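Local atomic coordinates of uncharacterized protein (Streptococcus mutans, PDB entry 3L7Y), a protein that binds magnesium and belongs to the haloacid dehalogenase-like hydrolases, so it is probably a metal-dependent phosphatase, its substrate unknown. Residues K264-M269 with A279-A284; Y128-K133 with K199-Y204. One frame throughout, in Å; residues are numbered along the deposited sequence.

Interactions 1 and 2 lie in different sheet-based parts of the chain, their centres about 33 Å apart, and share no helix or strand. Interaction 1 joins the last two strands at one edge of the eight-stranded sheet, and one of its residues reaches the side chain of a magnesium ligand; backbone hydrogen bonds carry it, with tyrosines along the partly exposed edge and small or apolar side chains where it is buried. Interaction 2 joins two helices associated with the six-stranded sheet, away from the metal. No hydrogen bond crosses it: a stacked pair of rings does most of the work, beside a smaller, buried aliphatic contact.

Interaction 1. Residues K264-M269 with A279-A284; sequences KYSYAM and AANYQA
Tyr282 lies against Tyr267 where Tyr267 and Ala268 pair in parallel with Tyr282 and Gln283, and its side chain touches four residues on its way outward. Its CB sits over one face of the Tyr267 ring, 3.4 Å from Tyr267 CE1. With CG anti to the carbonyl carbon (chi1 -55°), the ring then extends back along the neighbouring strand. CG still touches CE1 and CZ of Tyr267, but the two rings, with planes 21° apart, are slid so far that they barely overlap. CD1 comes 3.6 Å from Ser266 O, CE1 reaches Lys264 O and Tyr265 CD1, and the OH ends at the edge of the Tyr265 ring, 3.9 Å from Tyr265 CD1. A long, flat residue with a polar tip suits this exposed border.

Alongside these ring contacts, the backbone supplies the regular bonding. Tyr282 N donates to Ser266 O at 2.9 Å, Ala268 N to Tyr282 O, and Ala284 N to Ala268 O with an N-H...O angle of 168°, the straightest of the three. Just before Tyr282, Asn281 N is held by Ser266 OG at 3.1 Å and more weakly by Ser266 O, so serine offers two acceptors to one amide. On the face that carries Ala268, its CB meets CB of Ala280, from the loop ahead of the strand, at 3.6 Å, close quarters that suit alanine. Further on, Met269 SD packs against Ala284 CB.

These two strands and helix 274-279 form a beta-alpha-beta unit in the haloacid dehalogenase-like fold. Strand 265-268 is bonded on its other side to strand 247-251, whereas 282-283 is the outermost strand within the chain. Helix 291-301 touches Tyr267, Met269 and Ala284, and Met269 also packs against Asp252, a ligand of the magnesium ion.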
loop_
_atom_site.group_PDB
_atom_site.type_symbol
_atom_site.label_atom_id
_atom_site.label_comp_id
_atom_site.label_asym_id
_atom_site.label_seq_id
_atom_site.Cartn_x
_atom_site.Cartn_y
_atom_site.Cartn_z
ATOM N N LYS A 264 13.340 -0.902 12.938
ATOM C CA LYS A 264 13.913 -0.284 14.122
ATOM C C LYS A 264 13.721 1.231 14.043
ATOM O O LYS A 264 13.336 1.859 15.037
ATOM C CB LYS A 264 15.386 -0.648 14.292
ATOM C CG LYS A 264 16.046 0.085 15.479
ATOM C CD LYS A 264 17.532 -0.233 15.591
ATOM C CE LYS A 264 18.060 0.136 16.980
ATOM N NZ LYS A 264 19.425 -0.399 17.223
ATOM N N TYR A 265 13.981 1.824 12.871
ATOM C CA TYR A 265 13.785 3.275 12.709
ATOM C C TYR A 265 12.427 3.614 12.077
ATOM O O TYR A 265 12.322 4.065 10.916
ATOM C CB TYR A 265 14.968 3.923 11.986
ATOM C CG TYR A 265 16.285 3.553 12.629
ATOM C CD1 TYR A 265 16.696 4.152 13.825
ATOM C CD2 TYR A 265 17.096 2.571 12.078
ATOM C CE1 TYR A 265 17.902 3.796 14.437
ATOM C CE2 TYR A 265 18.291 2.204 12.686
ATOM C CZ TYR A 265 18.690 2.820 13.856
ATOM O OH TYR A 265 19.877 2.450 14.442
ATOM N N SER A 266 11.384 3.396 12.875
ATOM C CA SER A 266 10.006 3.504 12.417
ATOM C C SER A 266 9.429 4.869 12.761
ATOM O O SER A 266 9.461 5.310 13.936
ATOM C CB SER A 266 9.166 2.400 13.049
ATOM O OG SER A 266 9.502 2.258 14.417
ATOM N N TYR A 267 8.912 5.532 11.727
ATOM C CA TYR A 267 8.405 6.896 11.839
ATOM C C TYR A 267 6.916 6.956 11.514
ATOM O O TYR A 267 6.528 6.630 10.397
ATOM C CB TYR A 267 9.170 7.834 10.883
ATOM C CG TYR A 267 10.584 8.137 11.324
ATOM C CD1 TYR A 267 10.867 9.264 12.094
ATOM C CD2 TYR A 267 11.622 7.278 11.012
ATOM C CE1 TYR A 267 12.174 9.537 12.522
ATOM C CE2 TYR A 267 12.922 7.536 11.428
ATOM C CZ TYR A 267 13.190 8.665 12.184
ATOM O OH TYR A 267 14.480 8.915 12.594
ATOM N N ALA A 268 6.092 7.365 12.482
ATOM C CA ALA A 268 4.713 7.744 12.185
ATOM C C ALA A 268 4.665 9.221 11.838
ATOM O O ALA A 268 5.278 10.040 12.517
ATOM C CB ALA A 268 3.799 7.458 13.378
ATOM N N MET A 269 3.935 9.566 10.783
ATOM C CA MET A 269 3.766 10.961 10.409
ATOM C C MET A 269 2.988 11.694 11.499
ATOM O O MET A 269 2.143 11.100 12.171
ATOM C CB MET A 269 3.041 11.074 9.062
ATOM C CG MET A 269 3.681 10.258 7.941
ATOM S SD MET A 269 5.414 10.707 7.681
ATOM C CE MET A 269 5.263 12.408 7.116
ATOM N N ALA A 279 2.492 2.275 16.988
ATOM C CA ALA A 279 3.342 1.272 16.355
ATOM C C ALA A 279 4.732 1.805 15.996
ATOM O O ALA A 279 5.622 1.028 15.648
ATOM C CB ALA A 279 2.656 0.704 15.098
ATOM N N ALA A 280 4.911 3.121 16.052
ATOM C CA ALA A 280 6.194 3.738 15.675
ATOM C C ALA A 280 7.065 4.089 16.877
ATOM O O ALA A 280 6.562 4.350 17.954
ATOM C CB ALA A 280 5.965 4.998 14.834
ATOM N N ASN A 281 8.373 4.144 16.653
ATOM C CA ASN A 281 9.323 4.577 17.671
ATOM C C ASN A 281 9.568 6.086 17.645
ATOM O O ASN A 281 9.876 6.690 18.665
ATOM C CB ASN A 281 10.655 3.839 17.486
ATOM C CG ASN A 281 10.554 2.357 17.814
ATOM O OD1 ASN A 281 11.371 1.548 17.364
ATOM N ND2 ASN A 281 9.555 1.996 18.614
ATOM N N TYR A 282 9.442 6.687 16.469
ATOM C CA TYR A 282 9.693 8.110 16.297
ATOM C C TYR A 282 8.506 8.778 15.603
ATOM O O TYR A 282 7.736 8.117 14.903
ATOM C CB TYR A 282 10.949 8.333 15.447
ATOM C CG TYR A 282 12.225 7.657 15.934
ATOM C CD1 TYR A 282 12.501 6.334 15.605
ATOM C CD2 TYR A 282 13.161 8.348 16.689
ATOM C CE1 TYR A 282 13.666 5.710 16.037
ATOM C CE2 TYR A 282 14.333 7.731 17.118
ATOM C CZ TYR A 282 14.576 6.410 16.780
ATOM O OH TYR A 282 15.726 5.770 17.192
ATOM N N GLN A 283 8.363 10.086 15.787
ATOM C CA GLN A 283 7.336 10.846 15.073
ATOM C C GLN A 283 7.995 11.825 14.097
ATOM O O GLN A 283 8.974 12.501 14.441
ATOM C CB GLN A 283 6.399 11.559 16.055
ATOM C CG GLN A 283 5.310 12.406 15.431
ATOM C CD GLN A 283 4.222 12.777 16.430
ATOM O OE1 GLN A 283 3.206 13.363 16.073
ATOM N NE2 GLN A 283 4.433 12.424 17.687
ATOM N N ALA A 284 7.490 11.862 12.863
ATOM C CA ALA A 284 7.954 12.825 11.869
ATOM C C ALA A 284 7.023 14.038 11.839
ATOM O O ALA A 284 5.947 14.013 12.435
ATOM C CB ALA A 284 8.012 12.168 10.489
#

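Interaction 2. Residues Y128-K133 with K199-Y204; sequences YFIEEK and KAIADY
Two helices of the six-stranded alpha/beta module, consistent with the cap of Cof-type haloacid dehalogenase-like hydrolases, 120-133 and 194-202, meet here through Phe129 on the first and Tyr204 just beyond the end of the second. Their rings form a face-to-face stack, with centroids 4.1 Å apart and planes inclined by 20°. The side chains slide past each other in opposite directions, so the overlap begins near the base of the phenylalanine: Phe129 CB lies 3.8 Å from the centroid of the Tyr204 ring, a CH-pi contact over its face. Phe129 CG is also above the middle of that ring. The closest approach is between Phe129 CD1 and Tyr204 CE1, at 3.4 Å.

The first torsions explain how the rings meet. Both aromatic residues carry CG anti to their own backbone N (chi1 173° in Phe129, -168° in Tyr204), which sends each ring out across the gap between the helices. The far end of the phenylalanine continues to the other helix, where Phe129 CZ meets Ala200 CB at 4.2 Å; a small methyl here leaves room for the ring. The face of the Phe129 ring turned from Tyr204 is lined by Lys133 CB, one turn further along the same helix.

Deeper in the interface, Ile130 CD1 touches Ile201 CG1 at 4.2 Å, two branched side chains suited to a buried seam. Ile201 also packs on Ile126, and Ile130 on Ile139 of strand 138-143, so this seam continues toward the sheet.

No hydrogen bond or salt bridge crosses between the segments; the Lys199-Asp203 salt bridge stays within the second. The joint therefore rests on dispersion and the burial of apolar surface, and its orientation is probably set by how the rings and the aliphatic side chains fit together.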
loop_
_atom_site.group_PDB
_atom_site.type_symbol
_atom_site.label_atom_id
_atom_site.label_comp_id
_atom_site.label_asym_id
_atom_site.label_seq_id
_atom_site.Cartn_x
_atom_site.Cartn_y
_atom_site.Cartn_z
ATOM N N TYR A 128 -19.147 -13.028 -3.190
ATOM C CA TYR A 128 -20.524 -13.478 -2.986
ATOM C C TYR A 128 -20.952 -13.135 -1.561
ATOM O O TYR A 128 -22.070 -12.695 -1.308
ATOM C CB TYR A 128 -20.637 -14.983 -3.219
ATOM C CG TYR A 128 -22.017 -15.518 -2.945
ATOM C CD1 TYR A 128 -22.993 -15.503 -3.927
ATOM C CD2 TYR A 128 -22.351 -16.017 -1.693
ATOM C CE1 TYR A 128 -24.270 -15.984 -3.674
ATOM C CE2 TYR A 128 -23.616 -16.499 -1.430
ATOM C CZ TYR A 128 -24.571 -16.481 -2.423
ATOM O OH TYR A 128 -25.833 -16.959 -2.165
ATOM N N PHE A 129 -20.026 -13.318 -0.632
ATOM C CA PHE A 129 -20.289 -13.035 0.762
ATOM C C PHE A 129 -20.548 -11.536 1.003
ATOM O O PHE A 129 -21.498 -11.171 1.680
ATOM C CB PHE A 129 -19.108 -13.519 1.599
ATOM C CG PHE A 129 -19.201 -13.137 3.021
ATOM C CD1 PHE A 129 -20.135 -13.735 3.847
ATOM C CD2 PHE A 129 -18.358 -12.170 3.547
ATOM C CE1 PHE A 129 -20.227 -13.369 5.191
ATOM C CE2 PHE A 129 -18.439 -11.807 4.879
ATOM C CZ PHE A 129 -19.376 -12.405 5.705
ATOM N N ILE A 130 -19.708 -10.670 0.440
ATOM C CA ILE A 130 -19.889 -9.228 0.615
ATOM C C ILE A 130 -21.165 -8.716 -0.069
ATOM O O ILE A 130 -21.909 -7.918 0.505
ATOM C CB ILE A 130 -18.678 -8.432 0.103
ATOM C CG1 ILE A 130 -17.420 -8.825 0.889
ATOM C CG2 ILE A 130 -18.948 -6.901 0.189
ATOM C CD1 ILE A 130 -17.444 -8.382 2.347
ATOM N N GLU A 131 -21.414 -9.174 -1.293
ATOM C CA GLU A 131 -22.638 -8.798 -1.995
ATOM C C GLU A 131 -23.881 -9.195 -1.192
ATOM O O GLU A 131 -24.818 -8.416 -1.070
ATOM C CB GLU A 131 -22.669 -9.393 -3.416
ATOM C CG GLU A 131 -21.550 -8.859 -4.321
ATOM C CD GLU A 131 -21.696 -9.291 -5.787
ATOM O OE1 GLU A 131 -21.480 -8.450 -6.685
ATOM O OE2 GLU A 131 -22.019 -10.469 -6.047
ATOM N N GLU A 132 -23.876 -10.393 -0.625
ATOM C CA GLU A 132 -25.020 -10.876 0.150
ATOM C C GLU A 132 -25.130 -10.233 1.524
ATOM O O GLU A 132 -26.231 -9.884 1.953
ATOM C CB GLU A 132 -24.951 -12.400 0.335
ATOM C CG GLU A 132 -25.053 -13.162 -0.950
ATOM C CD GLU A 132 -26.402 -12.980 -1.619
ATOM O OE1 GLU A 132 -26.515 -12.128 -2.536
ATOM O OE2 GLU A 132 -27.349 -13.688 -1.212
ATOM N N LYS A 133 -24.003 -10.096 2.220
ATOM C CA LYS A 133 -24.018 -9.648 3.629
ATOM C C LYS A 133 -23.794 -8.151 3.831
ATOM O O LYS A 133 -24.366 -7.550 4.739
ATOM C CB LYS A 133 -23.011 -10.442 4.466
ATOM N N LYS A 199 -13.885 -7.722 10.476
ATOM C CA LYS A 199 -14.069 -8.890 11.337
ATOM C C LYS A 199 -14.920 -9.961 10.650
ATOM O O LYS A 199 -14.629 -11.155 10.755
ATOM C CB LYS A 199 -14.696 -8.519 12.678
ATOM C CG LYS A 199 -15.064 -9.754 13.503
ATOM C CD LYS A 199 -15.195 -9.444 14.984
ATOM C CE LYS A 199 -14.828 -10.666 15.839
ATOM N NZ LYS A 199 -15.726 -11.834 15.592
ATOM N N ALA A 200 -15.968 -9.530 9.949
ATOM C CA ALA A 200 -16.813 -10.454 9.190
ATOM C C ALA A 200 -15.983 -11.220 8.155
ATOM O O ALA A 200 -16.155 -12.430 7.952
ATOM C CB ALA A 200 -17.938 -9.694 8.512
ATOM N N ILE A 201 -15.063 -10.508 7.513
ATOM C CA ILE A 201 -14.154 -11.130 6.559
ATOM C C ILE A 201 -13.236 -12.138 7.251
ATOM O O ILE A 201 -13.053 -13.260 6.769
ATOM C CB ILE A 201 -13.316 -10.064 5.833
ATOM C CG1 ILE A 201 -14.190 -9.356 4.802
ATOM C CG2 ILE A 201 -12.091 -10.685 5.202
ATOM C CD1 ILE A 201 -13.706 -7.949 4.431
ATOM N N ALA A 202 -12.655 -11.724 8.375
ATOM C CA ALA A 202 -11.744 -12.579 9.119
ATOM C C ALA A 202 -12.451 -13.842 9.626
ATOM O O ALA A 202 -11.813 -14.850 9.873
ATOM C CB ALA A 202 -11.151 -11.822 10.277
ATOM N N ASP A 203 -13.764 -13.772 9.798
ATOM C CA ASP A 203 -14.531 -14.902 10.334
ATOM C C ASP A 203 -15.106 -15.798 9.252
ATOM O O ASP A 203 -15.784 -16.788 9.560
ATOM C CB ASP A 203 -15.696 -14.401 11.185
ATOM C CG ASP A 203 -15.253 -13.875 12.539
ATOM O OD1 ASP A 203 -14.098 -14.116 12.916
ATOM O OD2 ASP A 203 -16.070 -13.214 13.213
ATOM N N TYR A 204 -14.854 -15.453 7.990
ATOM C CA TYR A 204 -15.480 -16.164 6.869
ATOM C C TYR A 204 -14.667 -17.384 6.432
ATOM O O TYR A 204 -13.508 -17.524 6.797
ATOM C CB TYR A 204 -15.691 -15.211 5.681
ATOM C CG TYR A 204 -16.586 -15.783 4.589
ATOM C CD1 TYR A 204 -17.850 -16.276 4.894
ATOM C CD2 TYR A 204 -16.164 -15.832 3.265
ATOM C CE1 TYR A 204 -18.673 -16.801 3.918
ATOM C CE2 TYR A 204 -16.983 -16.356 2.270
ATOM C CZ TYR A 204 -18.239 -16.830 2.607
ATOM O OH TYR A 204 -19.066 -17.352 1.644
#